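Local coordinates for cricket paralysis virus 1A protein (Cricket paralysis virus, PDB 6C3R), which suppresses antiviral RNA silencing in insect cells by inactivating host AGO2 and recruiting a cellular ubiquitin ligase that promotes AGO2 degradation, at the interface of chains A and B. Coordinates in Å, arbitrary orientation; residue numbers count along the deposited sequence, not the author numbering. Chains: chain A/B, Cricket paralysis virus 1A protein.

Contact 1: the interface of chains A and B. Residues chain A 37-41; chain B 45-47, 49, 51.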
# COMPACT_ATOMS: atom_id res chain seq x y z
N LEU A 37 15.22 -13.96 4.54
CA LEU A 37 16.08 -12.84 4.17
C LEU A 37 15.96 -12.54 2.68
O LEU A 37 16.07 -11.38 2.29
CB LEU A 37 17.53 -13.11 4.60
CG LEU A 37 18.22 -11.97 5.37
CD1 LEU A 37 17.36 -11.42 6.50
CD2 LEU A 37 19.55 -12.46 5.92
N ASP A 38 15.68 -13.55 1.86
CA ASP A 38 15.37 -13.34 0.42
C ASP A 38 14.07 -12.56 0.19
O ASP A 38 13.86 -12.00 -0.89
CB ASP A 38 15.30 -14.67 -0.35
CG ASP A 38 16.60 -15.46 -0.31
OD1 ASP A 38 17.65 -14.92 0.13
OD2 ASP A 38 16.56 -16.64 -0.71
N LEU A 39 13.19 -12.56 1.20
CA LEU A 39 11.94 -11.80 1.16
C LEU A 39 12.01 -10.40 1.82
O LEU A 39 10.97 -9.75 1.99
CB LEU A 39 10.82 -12.63 1.81
CG LEU A 39 10.55 -13.98 1.16
CD1 LEU A 39 9.57 -14.77 2.02
CD2 LEU A 39 10.01 -13.83 -0.25
N GLU A 40 13.21 -9.94 2.17
CA GLU A 40 13.40 -8.61 2.78
C GLU A 40 13.95 -7.56 1.79
O GLU A 40 14.32 -7.87 0.66
CB GLU A 40 14.27 -8.72 4.05
CG GLU A 40 13.48 -9.30 5.23
CD GLU A 40 14.27 -9.41 6.53
OE1 GLU A 40 15.31 -8.73 6.68
OE2 GLU A 40 13.83 -10.19 7.41
N SER A 41 13.95 -6.31 2.25
CA SER A 41 14.44 -5.17 1.49
C SER A 41 15.41 -4.40 2.35
O SER A 41 15.48 -4.64 3.56
CB SER A 41 13.28 -4.23 1.15
OG SER A 41 12.82 -3.53 2.30
N CYS B 45 14.95 -4.57 -3.26
CA CYS B 45 14.63 -5.92 -2.81
C CYS B 45 15.89 -6.78 -2.84
O CYS B 45 17.00 -6.25 -2.98
CB CYS B 45 13.54 -6.50 -3.71
SG CYS B 45 12.03 -5.51 -3.80
N MET B 46 15.73 -8.09 -2.66
CA MET B 46 16.83 -9.05 -2.76
C MET B 46 16.61 -9.98 -3.94
O MET B 46 17.38 -9.97 -4.91
CB MET B 46 16.94 -9.85 -1.46
CG MET B 46 18.01 -9.33 -0.52
SD MET B 46 19.64 -9.90 -1.02
CE MET B 46 19.63 -11.61 -0.45
N ASP B 47 15.55 -10.75 -3.87
CA ASP B 47 15.25 -11.80 -4.84
C ASP B 47 14.61 -11.16 -6.08
O ASP B 47 14.43 -9.94 -6.13
CB ASP B 47 14.28 -12.79 -4.15
CG ASP B 47 14.22 -14.14 -4.82
OD1 ASP B 47 14.05 -14.20 -6.05
OD2 ASP B 47 14.30 -15.14 -4.09
N PHE B 49 11.65 -11.69 -6.26
CA PHE B 49 10.58 -11.25 -5.32
C PHE B 49 10.30 -9.75 -5.22
O PHE B 49 11.18 -8.96 -4.85
CB PHE B 49 10.88 -11.76 -3.90
CG PHE B 49 9.77 -11.53 -2.92
CD1 PHE B 49 8.57 -12.20 -3.05
CD2 PHE B 49 9.93 -10.62 -1.88
CE1 PHE B 49 7.54 -11.97 -2.15
CE2 PHE B 49 8.91 -10.39 -0.98
CZ PHE B 49 7.71 -11.06 -1.11
N CYS B 51 9.26 -7.00 -3.23
CA CYS B 51 9.19 -6.63 -1.82
C CYS B 51 8.43 -5.33 -1.52
O CYS B 51 8.35 -4.93 -0.37
CB CYS B 51 10.61 -6.53 -1.27
SG CYS B 51 11.56 -5.10 -1.84
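The loop of chain A that leads into strand 42-45, residues A:Leu37 to A:Ser41, lies against the disulfide-closed loop of chain B that runs from B:Cys45 to B:Cys51 and precedes helix 53-70. It is an example of two copies meeting by van der Waals packing, since the nitrogens and oxygens of the two sides stay beyond bonding distance. A:Leu39 and B:Phe49 make a CH-pi contact: one branch of the leucine, CD2, stands over the middle of one face of the phenylalanine ring, 3.3 Å from its centroid, and the two side chains meet at about a right angle. B:Phe49 has CG anti to its backbone N (chi1 -172°), which turns the ring toward the leucine. To one side of this pair, B:Met46 bends at its second and third torsions, and its methyl CE ends near the carboxylate of A:Asp38, 3.9 Å from OD1. B:Asp47 comes in by its methylene, CB lying 3.4 Å from the backbone O of A:Asp38. Its OD2 stands 4.3 Å from OD2 of A:Asp38; if both are charged they would repel, so this corner may weaken the contact. On the other side, CB of A:Ser41 rests 3.6 Å from SG of B:Cys51. That sulfur is bonded to SG of B:Cys45 (2.1 Å), which pins the ends of the loop together. The patch gives the deposited dimer a van der Waals contact, part apolar and part carbon against polar atoms.

Contact 2: the interface of chains A and B. Residues chain A 92-95; chain B 50, 52, 55, 92.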
# COMPACT_ATOMS: atom_id res chain seq x y z
N CYS A 92 -1.07 -4.07 0.84
CA CYS A 92 -1.57 -3.07 -0.06
C CYS A 92 -1.29 -3.63 -1.46
O CYS A 92 -0.16 -3.55 -1.93
CB CYS A 92 -0.81 -1.78 0.23
SG CYS A 92 -0.84 -0.51 -1.03
N PRO A 93 -2.30 -4.24 -2.11
CA PRO A 93 -2.07 -5.09 -3.30
C PRO A 93 -1.40 -4.40 -4.49
O PRO A 93 -2.00 -3.48 -5.06
CB PRO A 93 -3.49 -5.57 -3.67
CG PRO A 93 -4.41 -4.57 -3.05
CD PRO A 93 -3.74 -4.13 -1.79
N GLU A 94 -0.17 -4.82 -4.85
CA GLU A 94 0.60 -4.19 -5.96
C GLU A 94 -0.08 -4.44 -7.29
O GLU A 94 0.31 -5.31 -8.08
CB GLU A 94 2.09 -4.62 -5.99
CG GLU A 94 2.92 -3.81 -7.00
CD GLU A 94 4.43 -3.88 -6.78
OE1 GLU A 94 4.90 -3.53 -5.67
OE2 GLU A 94 5.14 -4.26 -7.73
N HIS A 95 -1.12 -3.64 -7.52
CA HIS A 95 -2.01 -3.78 -8.65
C HIS A 95 -1.36 -3.05 -9.84
O HIS A 95 -1.28 -1.82 -9.87
CB HIS A 95 -3.42 -3.28 -8.29
CG HIS A 95 -3.60 -1.80 -8.40
ND1 HIS A 95 -4.27 -1.22 -9.45
CD2 HIS A 95 -3.18 -0.79 -7.60
CE1 HIS A 95 -4.26 0.09 -9.29
NE2 HIS A 95 -3.61 0.37 -8.18
N ASP B 50 9.07 -9.37 -5.54
CA ASP B 50 8.61 -8.00 -5.35
C ASP B 50 8.36 -7.76 -3.85
O ASP B 50 7.38 -8.25 -3.30
CB ASP B 50 7.35 -7.72 -6.17
CG ASP B 50 6.72 -6.37 -5.86
OD1 ASP B 50 7.45 -5.36 -5.68
OD2 ASP B 50 5.48 -6.33 -5.79
N GLY B 52 7.88 -4.66 -2.53
CA GLY B 52 7.13 -3.42 -2.32
C GLY B 52 7.88 -2.13 -2.66
O GLY B 52 7.31 -1.04 -2.53
N ARG B 55 6.25 -0.09 -5.80
CA ARG B 55 5.17 0.85 -5.52
C ARG B 55 5.69 2.22 -5.06
O ARG B 55 5.10 3.23 -5.40
CB ARG B 55 4.19 0.26 -4.49
CG ARG B 55 3.06 1.22 -4.11
CD ARG B 55 2.27 0.77 -2.89
NE ARG B 55 1.58 -0.49 -3.16
CZ ARG B 55 0.50 -0.64 -3.93
NH1 ARG B 55 -0.08 0.38 -4.55
NH2 ARG B 55 -0.02 -1.84 -4.07
N CYS B 92 -1.59 3.90 -0.74
CA CYS B 92 -2.32 3.25 0.36
C CYS B 92 -1.85 3.74 1.73
O CYS B 92 -0.64 3.72 1.99
CB CYS B 92 -2.16 1.74 0.32
SG CYS B 92 -0.47 1.17 0.02
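A disulfide joins A:Cys92 to B:Cys92, SG to SG at 2.0 Å, and the chains around it show how one covalent link can be flanked by an arginine clamp. The two cysteines reach the bond differently: SG of A:Cys92 is anti to its backbone N (chi1 162°), whereas SG of B:Cys92 sits between N and the carbonyl carbon (chi1 45°). Beside them, B:Arg55 of helix 53-70 spends one terminal nitrogen, NH2, on two successive backbone carbonyls. It donates to O of A:Cys92 at 2.7 Å, approaching from above the carbonyl plane, and also makes a hydrogen bond to O of A:Pro93 at 2.8 Å. The sulfur of A:Cys92 lies over one face of the same guanidinium, though the modelled spacing is too short to be trusted. These carbonyls immediately precede and begin the segment that binds and inhibits AGO2, so the linked arrangement may restrain that loop in the crystal. Farther out, the carboxylates of A:Glu94 and B:Asp50 face each other tip to tip, their planes 60° apart. With acceptors on both sides this is a clash unless a proton is shared, and it is doubtful as modelled. Behind it, B:Gly52 N donates to OD1 of B:Asp50 at 3.3 Å, from above the carboxylate plane.

Contact 3: the interface of chains A and B. Residues chain A 41-44, 53, 56; chain B 41-43, 53, 56.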
# COMPACT_ATOMS: atom_id res chain seq x y z
N SER A 41 13.95 -6.31 2.25
CA SER A 41 14.44 -5.17 1.49
C SER A 41 15.41 -4.40 2.35
O SER A 41 15.48 -4.64 3.56
CB SER A 41 13.28 -4.23 1.15
OG SER A 41 12.82 -3.53 2.30
N GLU A 42 16.16 -3.49 1.74
CA GLU A 42 16.89 -2.47 2.48
C GLU A 42 16.28 -1.16 2.03
O GLU A 42 16.25 -0.90 0.84
CB GLU A 42 18.40 -2.51 2.20
CG GLU A 42 19.23 -1.84 3.30
CD GLU A 42 20.72 -1.72 2.99
OE1 GLU A 42 21.08 -1.33 1.86
OE2 GLU A 42 21.54 -1.98 3.90
N CYS A 43 15.78 -0.37 2.98
CA CYS A 43 14.95 0.79 2.64
C CYS A 43 15.14 2.00 3.56
O CYS A 43 14.89 1.91 4.76
CB CYS A 43 13.47 0.36 2.55
SG CYS A 43 12.34 1.37 1.53
N TYR A 44 15.57 3.11 2.98
CA TYR A 44 15.76 4.37 3.69
C TYR A 44 15.04 5.46 2.94
O TYR A 44 15.28 5.64 1.75
CB TYR A 44 17.26 4.76 3.76
CG TYR A 44 18.20 3.65 4.15
CD1 TYR A 44 18.54 3.43 5.48
CD2 TYR A 44 18.77 2.81 3.18
CE1 TYR A 44 19.40 2.40 5.85
CE2 TYR A 44 19.63 1.78 3.53
CZ TYR A 44 19.94 1.58 4.86
OH TYR A 44 20.80 0.57 5.24
N CYS A 53 8.77 3.09 3.47
CA CYS A 53 9.67 2.02 3.89
C CYS A 53 9.20 1.35 5.16
O CYS A 53 9.41 0.15 5.33
CB CYS A 53 11.10 2.53 4.11
SG CYS A 53 11.98 3.04 2.61
N ILE A 56 6.72 -1.33 4.44
CA ILE A 56 7.54 -2.48 4.01
C ILE A 56 8.11 -3.21 5.23
O ILE A 56 7.95 -4.42 5.35
CB ILE A 56 8.75 -2.04 3.10
CG1 ILE A 56 8.33 -1.26 1.85
CG2 ILE A 56 9.57 -3.23 2.66
CD1 ILE A 56 7.19 -1.88 1.09
N SER B 41 13.21 7.92 -1.65
CA SER B 41 13.85 6.76 -1.06
C SER B 41 14.96 6.24 -1.97
O SER B 41 14.97 6.49 -3.19
CB SER B 41 12.85 5.63 -0.87
OG SER B 41 11.64 6.11 -0.33
N GLU B 42 15.88 5.52 -1.35
CA GLU B 42 16.80 4.65 -2.06
C GLU B 42 16.55 3.28 -1.46
O GLU B 42 17.04 2.99 -0.37
CB GLU B 42 18.25 5.13 -1.88
CG GLU B 42 19.11 5.07 -3.14
CD GLU B 42 18.75 6.13 -4.18
OE1 GLU B 42 18.52 7.31 -3.81
OE2 GLU B 42 18.72 5.79 -5.39
N CYS B 43 15.73 2.46 -2.13
CA CYS B 43 15.54 1.08 -1.67
C CYS B 43 15.33 -0.01 -2.71
O CYS B 43 14.80 0.23 -3.80
CB CYS B 43 14.56 0.99 -0.49
SG CYS B 43 12.75 0.98 -0.48
N CYS B 53 9.14 -2.24 -3.08
CA CYS B 53 9.89 -1.08 -3.56
C CYS B 53 9.30 -0.46 -4.83
O CYS B 53 9.29 0.77 -4.97
CB CYS B 53 11.35 -1.43 -3.79
SG CYS B 53 12.28 -1.61 -2.26
N ILE B 56 6.79 2.26 -4.31
CA ILE B 56 7.35 3.54 -3.83
C ILE B 56 8.00 4.33 -4.97
O ILE B 56 7.79 5.53 -5.09
CB ILE B 56 8.41 3.32 -2.73
CG1 ILE B 56 7.76 2.77 -1.45
CG2 ILE B 56 9.15 4.62 -2.41
CD1 ILE B 56 8.76 2.18 -0.47
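A:Tyr44 and B:Glu42 touch through their backbones where two short strands, 42-45 of chain A and 41-44 of chain B, run antiparallel, a small case of strand pairing across a two-fold axis. The hydrogen-bonding part of the contact is the amide N of B:Glu42 donating to O of A:Tyr44 at 3.2 Å. A:Cys43 and B:Cys43 pair as the neighbouring antiparallel bridge. The covalent part lies at the cysteines. SG of A:Cys43, anti to its backbone N (chi1 -156°), is bonded to SG of A:Cys53 at 2.0 Å, the disulfide that ties the strand to the start of helix 53-70. SG of B:Cys43 is modelled 2.1 Å from that same A:Cys43 sulfur. One sulfur cannot form both disulfides, so this inter-chain link is doubtful and may reflect mixed or alternative states. Apolar packing is slight: the two Ile56 side chains, one on each copy of helix 53-70, cross obliquely. B:Ile56 extends beyond CG1 (chi2 164°), which carries its tip toward the partner chain. There its terminal methyl CD1 lies 4.2 Å from CG1 of A:Ile56 and 4.0 Å from the backbone N of A:Cys53.

Contacts 1 and 3 have centres of their C-alpha atoms about 11 Å apart and share A:Ser41, the residue at which the chain A loop passes into strand 42-45. Contact 2 is about 14 Å from contact 1 and 13 Å from contact 3, between the same centres. On chain B the patches are tied by sequence: the loop of contact 1 is interleaved with residues of contact 2, and helix 53-70 serves both contacts 2 and 3. With their two-fold twins they are parts of one interface in which cysteines recur in each patch. Whether this dimer exists outside the crystal, or bears on AGO2 binding, the structure alone does not show.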